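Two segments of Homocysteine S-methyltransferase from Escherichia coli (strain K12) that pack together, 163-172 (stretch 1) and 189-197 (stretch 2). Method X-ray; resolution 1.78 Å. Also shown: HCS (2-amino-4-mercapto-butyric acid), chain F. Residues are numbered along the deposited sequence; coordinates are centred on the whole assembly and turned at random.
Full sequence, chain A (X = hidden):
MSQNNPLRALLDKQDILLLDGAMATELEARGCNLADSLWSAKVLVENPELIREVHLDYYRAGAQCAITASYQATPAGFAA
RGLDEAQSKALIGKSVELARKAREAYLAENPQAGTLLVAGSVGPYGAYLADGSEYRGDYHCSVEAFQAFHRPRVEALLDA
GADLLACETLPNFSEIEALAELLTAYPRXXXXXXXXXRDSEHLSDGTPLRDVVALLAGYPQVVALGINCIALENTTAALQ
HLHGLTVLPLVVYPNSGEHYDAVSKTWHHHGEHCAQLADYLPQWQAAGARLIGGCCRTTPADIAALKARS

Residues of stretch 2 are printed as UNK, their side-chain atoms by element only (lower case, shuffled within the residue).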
ATOM      1  N   ASP A 163      11.401  -3.307  -1.144  1.00 16.19           N
ATOM      2  CA  ASP A 163      11.408  -4.270  -2.247  1.00 17.36           C
ATOM      3  C   ASP A 163      10.530  -3.789  -3.376  1.00 16.59           C
ATOM      4  O   ASP A 163      10.814  -4.036  -4.555  1.00 20.40           O
ATOM      5  CB  ASP A 163      10.943  -5.649  -1.770  1.00 18.83           C
ATOM      6  CG  ASP A 163      11.839  -6.202  -0.691  1.00 23.20           C
ATOM      7  OD1 ASP A 163      13.058  -6.325  -0.952  1.00 26.42           O
ATOM      8  OD2 ASP A 163      11.334  -6.482   0.419  1.00 19.98           O
ATOM      9  N   LEU A 164       9.449  -3.118  -3.013  1.00 17.07           N
ATOM     10  CA  LEU A 164       8.596  -2.498  -4.015  1.00 17.16           C
ATOM     11  C   LEU A 164       7.790  -1.363  -3.410  1.00 18.40           C
ATOM     12  O   LEU A 164       7.836  -1.126  -2.205  1.00 17.24           O
ATOM     13  CB  LEU A 164       7.667  -3.524  -4.652  1.00 20.07           C
ATOM     14  CG  LEU A 164       6.543  -4.116  -3.810  1.00 14.00           C
ATOM     15  CD1 LEU A 164       5.660  -4.954  -4.742  1.00 23.41           C
ATOM     16  CD2 LEU A 164       7.054  -4.997  -2.690  1.00 21.52           C
ATOM     17  N   LEU A 165       7.075  -0.653  -4.274  1.00 14.57           N
ATOM     18  CA  LEU A 165       6.281   0.492  -3.880  1.00 13.26           C
ATOM     19  C   LEU A 165       4.821   0.111  -3.935  1.00 16.58           C
ATOM     20  O   LEU A 165       4.343  -0.466  -4.923  1.00 16.09           O
ATOM     21  CB  LEU A 165       6.539   1.688  -4.789  1.00 14.21           C
ATOM     22  CG  LEU A 165       7.983   2.182  -4.885  1.00 18.65           C
ATOM     23  CD1 LEU A 165       8.111   3.326  -5.877  1.00 16.33           C
ATOM     24  CD2 LEU A 165       8.479   2.639  -3.513  1.00 13.80           C
ATOM     25  N   ALA A 166       4.123   0.423  -2.857  1.00 14.33           N
ATOM     26  CA  ALA A 166       2.674   0.273  -2.798  1.00 13.65           C
ATOM     27  C   ALA A 166       2.021   1.621  -3.083  1.00 16.70           C
ATOM     28  O   ALA A 166       1.806   2.430  -2.167  1.00 15.95           O
ATOM     29  CB  ALA A 166       2.258  -0.242  -1.437  1.00 13.69           C
ATOM     30  N   CYS A 167       1.737   1.884  -4.353  1.00 13.90           N
ATOM     31  CA  CYS A 167       1.087   3.131  -4.731  1.00 13.63           C
ATOM     32  C   CYS A 167      -0.401   2.869  -4.560  1.00 14.87           C
ATOM     33  O   CYS A 167      -0.993   2.155  -5.362  1.00 17.71           O
ATOM     34  CB  CYS A 167       1.439   3.521  -6.162  1.00 17.44           C
ATOM     35  SG  CYS A 167       3.227   3.721  -6.403  1.00 18.66           S
ATOM     36  N   GLU A 168      -0.994   3.426  -3.514  1.00 14.05           N
ATOM     37  CA  GLU A 168      -2.285   2.925  -3.043  1.00 15.93           C
ATOM     38  C   GLU A 168      -3.323   3.999  -2.754  1.00 16.97           C
ATOM     39  O   GLU A 168      -2.991   5.174  -2.569  1.00 15.83           O
ATOM     40  CB  GLU A 168      -2.069   2.101  -1.780  1.00 18.45           C
ATOM     41  CG  GLU A 168      -1.453   2.923  -0.632  1.00 16.01           C
ATOM     42  CD  GLU A 168      -1.196   2.097   0.614  1.00 23.80           C
ATOM     43  OE1 GLU A 168      -1.611   0.918   0.650  1.00 19.30           O
ATOM     44  OE2 GLU A 168      -0.578   2.636   1.566  1.00 19.31           O
ATOM     45  N   THR A 169      -4.585   3.576  -2.684  1.00 14.65           N
ATOM     46  CA  THR A 169      -5.704   4.466  -2.386  1.00 16.63           C
ATOM     47  C   THR A 169      -5.780   5.611  -3.415  1.00 18.80           C
ATOM     48  O   THR A 169      -6.172   6.735  -3.092  1.00 18.37           O
ATOM     49  CB  THR A 169      -5.592   5.054  -0.943  1.00 17.90           C
ATOM     50  OG1 THR A 169      -4.988   4.088  -0.074  1.00 18.10           O
ATOM     51  CG2 THR A 169      -6.959   5.435  -0.387  1.00 19.51           C
ATOM     52  N   LEU A 170      -5.422   5.303  -4.657  1.00 16.06           N
ATOM     53  CA  LEU A 170      -5.312   6.308  -5.720  1.00 17.30           C
ATOM     54  C   LEU A 170      -6.663   6.568  -6.400  1.00 19.16           C
ATOM     55  O   LEU A 170      -7.264   5.647  -6.930  1.00 17.46           O
ATOM     56  CB  LEU A 170      -4.294   5.850  -6.767  1.00 18.07           C
ATOM     57  CG  LEU A 170      -2.904   5.416  -6.276  1.00 16.02           C
ATOM     58  CD1 LEU A 170      -2.090   4.906  -7.448  1.00 18.69           C
ATOM     59  CD2 LEU A 170      -2.183   6.560  -5.579  1.00 18.07           C
ATOM     60  N   PRO A 171      -7.130   7.826  -6.400  1.00 19.22           N
ATOM     61  CA  PRO A 171      -8.455   8.174  -6.923  1.00 18.90           C
ATOM     62  C   PRO A 171      -8.441   8.931  -8.245  1.00 21.51           C
ATOM     63  O   PRO A 171      -9.504   9.122  -8.835  1.00 19.02           O
ATOM     64  CB  PRO A 171      -9.002   9.084  -5.836  1.00 22.28           C
ATOM     65  CG  PRO A 171      -7.756   9.869  -5.417  1.00 21.87           C
ATOM     66  CD  PRO A 171      -6.572   8.923  -5.586  1.00 18.70           C
ATOM     67  N   ASN A 172      -7.261   9.370  -8.673  1.00 20.84           N
ATOM     68  CA  ASN A 172      -7.111  10.360  -9.733  1.00 19.67           C
ATOM     69  C   ASN A 172      -6.224   9.854 -10.870  1.00 18.95           C
ATOM     70  O   ASN A 172      -5.069   9.476 -10.656  1.00 17.86           O
ATOM     71  CB  ASN A 172      -6.538  11.655  -9.131  1.00 19.73           C
ATOM     72  CG  ASN A 172      -6.382  12.763 -10.151  1.00 21.25           C
ATOM     73  OD1 ASN A 172      -5.482  12.723 -10.990  1.00 20.79           O
ATOM     74  ND2 ASN A 172      -7.247  13.774 -10.066  1.00 22.91           N
ATOM     75  N   UNK A 189      13.006   0.125  -9.724  1.00 18.73           N
ATOM     76  CA  UNK A 189      11.786   0.152  -8.934  1.00 20.57           C
ATOM     77  C   UNK A 189      10.732  -0.770  -9.516  1.00 18.81           C
ATOM     78  O   UNK A 189      10.603  -0.891 -10.730  1.00 17.83           O
ATOM     79  c   UNK A 189      11.237   1.576  -8.841  1.00 19.45           C
ATOM     80  N   UNK A 190       9.973  -1.408  -8.634  1.00 16.67           N
ATOM     81  CA  UNK A 190       8.772  -2.141  -9.025  1.00 16.86           C
ATOM     82  C   UNK A 190       7.627  -1.654  -8.143  1.00 20.34           C
ATOM     83  O   UNK A 190       7.868  -1.262  -7.001  1.00 18.46           O
ATOM     84  c   UNK A 190      11.935  -4.021 -12.523  1.00 32.22           C
ATOM     85  c   UNK A 190      10.148  -4.183  -9.727  1.00 24.64           C
ATOM     86  n   UNK A 190      10.876  -4.682 -12.051  1.00 27.19           N
ATOM     87  c   UNK A 190       8.987  -3.648  -8.882  1.00 20.63           C
ATOM     88  c   UNK A 190       9.834  -4.084 -11.214  1.00 21.74           C
ATOM     89  n   UNK A 190      12.104  -2.733 -12.243  1.00 23.53           N
ATOM     90  n   UNK A 190      12.826  -4.648 -13.283  1.00 29.08           N
ATOM     91  N   UNK A 191       6.395  -1.661  -8.656  1.00 14.76           N
ATOM     92  CA  UNK A 191       5.263  -1.159  -7.870  1.00 15.05           C
ATOM     93  C   UNK A 191       3.962  -1.896  -8.159  1.00 17.01           C
ATOM     94  O   UNK A 191       3.788  -2.449  -9.253  1.00 14.84           O
ATOM     95  c   UNK A 191       5.061   0.335  -8.134  1.00 15.67           C
ATOM     96  N   UNK A 192       3.049  -1.889  -7.189  1.00 14.52           N
ATOM     97  CA  UNK A 192       1.649  -2.140  -7.502  1.00 14.83           C
ATOM     98  C   UNK A 192       0.929  -0.808  -7.428  1.00 14.87           C
ATOM     99  O   UNK A 192       1.381   0.116  -6.753  1.00 14.10           O
ATOM    100  c   UNK A 192       1.146  -3.455  -3.948  1.00 14.20           C
ATOM    101  c   UNK A 192      -0.366  -1.993  -4.731  1.00 13.77           C
ATOM    102  c   UNK A 192       2.403  -4.772  -2.387  1.00 15.49           C
ATOM    103  n   UNK A 192      -0.450  -1.992  -3.349  1.00 14.32           N
ATOM    104  c   UNK A 192       1.003  -3.211  -6.587  1.00 13.74           C
ATOM    105  c   UNK A 192       0.614  -2.860  -5.145  1.00 13.12           C
ATOM    106  c   UNK A 192       1.712  -4.189  -1.318  1.00 18.33           C
ATOM    107  c   UNK A 192       0.737  -3.246  -1.525  1.00 17.87           C
ATOM    108  c   UNK A 192       2.137  -4.412  -3.700  1.00 14.18           C
ATOM    109  c   UNK A 192       0.462  -2.883  -2.850  1.00 16.53           C
ATOM    110  N   UNK A 193      -0.144  -0.698  -8.198  1.00 11.70           N
ATOM    111  CA  UNK A 193      -1.029   0.455  -8.177  1.00 13.78           C
ATOM    112  C   UNK A 193      -2.405  -0.020  -7.737  1.00 15.42           C
ATOM    113  O   UNK A 193      -3.014  -0.876  -8.397  1.00 16.84           O
ATOM    114  c   UNK A 193       1.343   1.668  -9.737  1.00 18.26           C
ATOM    115  c   UNK A 193       2.126   3.822 -10.519  1.00 19.46           C
ATOM    116  c   UNK A 193      -0.240   3.337 -10.368  1.00 17.52           C
ATOM    117  c   UNK A 193       0.018   2.064  -9.883  1.00 16.89           C
ATOM    118  c   UNK A 193       2.398   2.548 -10.043  1.00 18.01           C
ATOM    119  c   UNK A 193      -1.121   1.116  -9.564  1.00 13.59           C
ATOM    120  c   UNK A 193       0.809   4.221 -10.683  1.00 18.95           C
ATOM    121  N   UNK A 194      -2.878   0.524  -6.626  1.00 13.16           N
ATOM    122  CA  UNK A 194      -4.184   0.162  -6.105  1.00 15.57           C
ATOM    123  C   UNK A 194      -5.064   1.404  -5.994  1.00 16.31           C
ATOM    124  O   UNK A 194      -4.592   2.468  -5.591  1.00 14.62           O
ATOM    125  c   UNK A 194      -4.032  -0.539  -4.759  1.00 15.89           C
ATOM    126  o   UNK A 194      -5.304  -0.859  -4.218  1.00 19.71           O
ATOM    127  N   UNK A 195      -6.341   1.245  -6.348  1.00 15.14           N
ATOM    128  CA  UNK A 195      -7.262   2.353  -6.608  1.00 16.02           C
ATOM    129  C   UNK A 195      -8.454   2.407  -5.662  1.00 18.34           C
ATOM    130  O   UNK A 195      -8.893   1.370  -5.145  1.00 16.45           O
ATOM    131  c   UNK A 195      -6.848   0.706  -9.758  1.00 19.97           C
ATOM    132  c   UNK A 195      -7.806   2.253  -8.043  1.00 16.59           C
ATOM    133  c   UNK A 195      -6.766   1.892  -9.055  1.00 17.36           C
ATOM    134  c   UNK A 195      -4.727   2.413 -10.217  1.00 20.51           C
ATOM    135  c   UNK A 195      -5.877   0.370 -10.690  1.00 18.96           C
ATOM    136  c   UNK A 195      -5.697   2.742  -9.293  1.00 16.10           C
ATOM    137  c   UNK A 195      -4.815   1.225 -10.914  1.00 16.75           C
ATOM    138  N   UNK A 196      -8.998   3.610  -5.463  1.00 16.42           N
ATOM    139  CA  UNK A 196     -10.345   3.745  -4.903  1.00 18.01           C
ATOM    140  C   UNK A 196     -11.330   3.987  -6.047  1.00 22.35           C
ATOM    141  O   UNK A 196     -10.956   4.509  -7.109  1.00 21.28           O
ATOM    142  c   UNK A 196      -9.534   4.637  -2.700  1.00 22.95           C
ATOM    143  o   UNK A 196     -10.182   6.143  -4.481  1.00 22.44           O
ATOM    144  c   UNK A 196     -10.468   4.882  -3.865  1.00 24.64           C
ATOM    145  N   UNK A 197     -12.583   3.603  -5.826  1.00 20.76           N
ATOM    146  CA  UNK A 197     -13.556   3.519  -6.909  1.00 23.86           C
ATOM    147  C   UNK A 197     -14.797   4.358  -6.666  1.00 22.37           C
ATOM    148  O   UNK A 197     -15.199   4.578  -5.522  1.00 27.73           O
ATOM    149  c   UNK A 197     -12.842   1.093  -7.476  1.00 23.05           C
ATOM    150  c   UNK A 197     -13.374  -0.309  -7.587  1.00 24.35           C
ATOM    151  c   UNK A 197     -13.972   2.059  -7.124  1.00 22.10           C
ATOM    152  c   UNK A 197     -12.123   1.492  -8.765  1.00 23.52           C
TER
HETATM  153  N   HCS F 505      -1.948   3.817   5.209  0.82 37.06           N
HETATM  154  CA  HCS F 505      -2.609   2.637   4.687  0.82 36.38           C
HETATM  155  CB  HCS F 505      -3.596   3.047   3.600  0.82 34.42           C
HETATM  156  CG  HCS F 505      -4.673   3.968   4.160  0.82 35.27           C
HETATM  157  SD  HCS F 505      -6.000   4.156   2.942  0.82 38.40           S
HETATM  158  C   HCS F 505      -1.586   1.706   4.108  0.82 34.89           C
HETATM  159  OXT HCS F 505      -0.387   2.056   4.120  0.82 25.42           O
HETATM  160  O   HCS F 505      -1.972   0.615   3.635  0.82 35.94           O
HETATM  161  O   HOH W   1      11.332  -1.580  -6.142  1.00 25.57           O

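Position 189 carries a single side-chain carbon, which marks it as alanine; Ala189 lies just ahead of the strand and its methyl makes no close contact with stretch 1. At position 190 three carbons lead to a nitrogen and then to a carbon bearing two more nitrogens, a guanidinium group, so the residue is arginine. The Arg190 side chain leaves the backbone sideways, its CB 4.4 Å from Leu164 CB, and only its far end leads off from stretch 1; Arg190 NH1 donates to Ala189 O (2.8 Å). Its backbone does the pairing: Arg190 O accepts from Leu165 N at 2.9 Å, and a water bridges Arg190 N and Asp163 O.

Position 191 again has one carbon, 3.9 Å from CB to Leu165 CB, and is alanine. Ala191 shares its sheet face with Leu165 and Cys167, whose SG lies 4.2 Å from Ala191 CB.

At position 192 one carbon bears fused five- and six-membered rings of eight carbons and one nitrogen, an indole lying against Ala166 and Leu164, and the residue is tryptophan. The Trp192 ring lies along Ala166, with CZ2 3.4 Å from Ala166 CB and Ala166 CA over the face of the five-membered ring; Leu164 CD1 reaches CE3 of Trp192 at 3.7 Å. Trp192 N donates to Leu165 O (3.0 Å), and Trp192 O accepts from Cys167 N (3.0 Å).

Position 193 has one carbon and a six-carbon ring with no further atom, lying against Cys167 and Leu170, hence phenylalanine. Cys167 CB sits over the face of the Phe193 ring, 4.1 Å from its centroid, while Leu170 CD1 approaches Phe193 CD2 at 3.8 Å.

One carbon and one oxygen make position 194 serine. Ser194 N donates to Cys167 O (2.8 Å), and Ser194 O accepts from Leu170 N (3.1 Å).

Position 195 is a second carbon-plus-six-carbon-ring residue, beside Leu170, and so phenylalanine; Phe195 CD1 lies 4.2 Å from Leu170 CB. At position 196 a carbon carries one oxygen and one carbon, set against Thr169 and Pro171, which identifies threonine. Thr196 CG2 meets Thr169 CG2 at 3.6 Å, and Thr196 N donates to Leu170 O (3.1 Å). Position 197 has four carbons forked at the second, a leucine; Leu197 does not touch stretch 1.

The contact is a parallel strand pairing, held by six backbone hydrogen bonds and burying 732 Å². A beta bulge between Cys167 and Leu170 shifts the register by one, so that Leu170 pairs with Phe195. One face gathers Leu165, Cys167 and Leu170 with Ala191, Phe193 and Phe195; the other sets Ala166 against Trp192. Near the bulge, Glu168 OE2 lies 2.6 Å from HCS OXT and Thr169 OG1 3.2 Å from HCS SD, placing this corner beside the bound homocysteine.

Stretch 2 (189-197) ARAWFSFTL
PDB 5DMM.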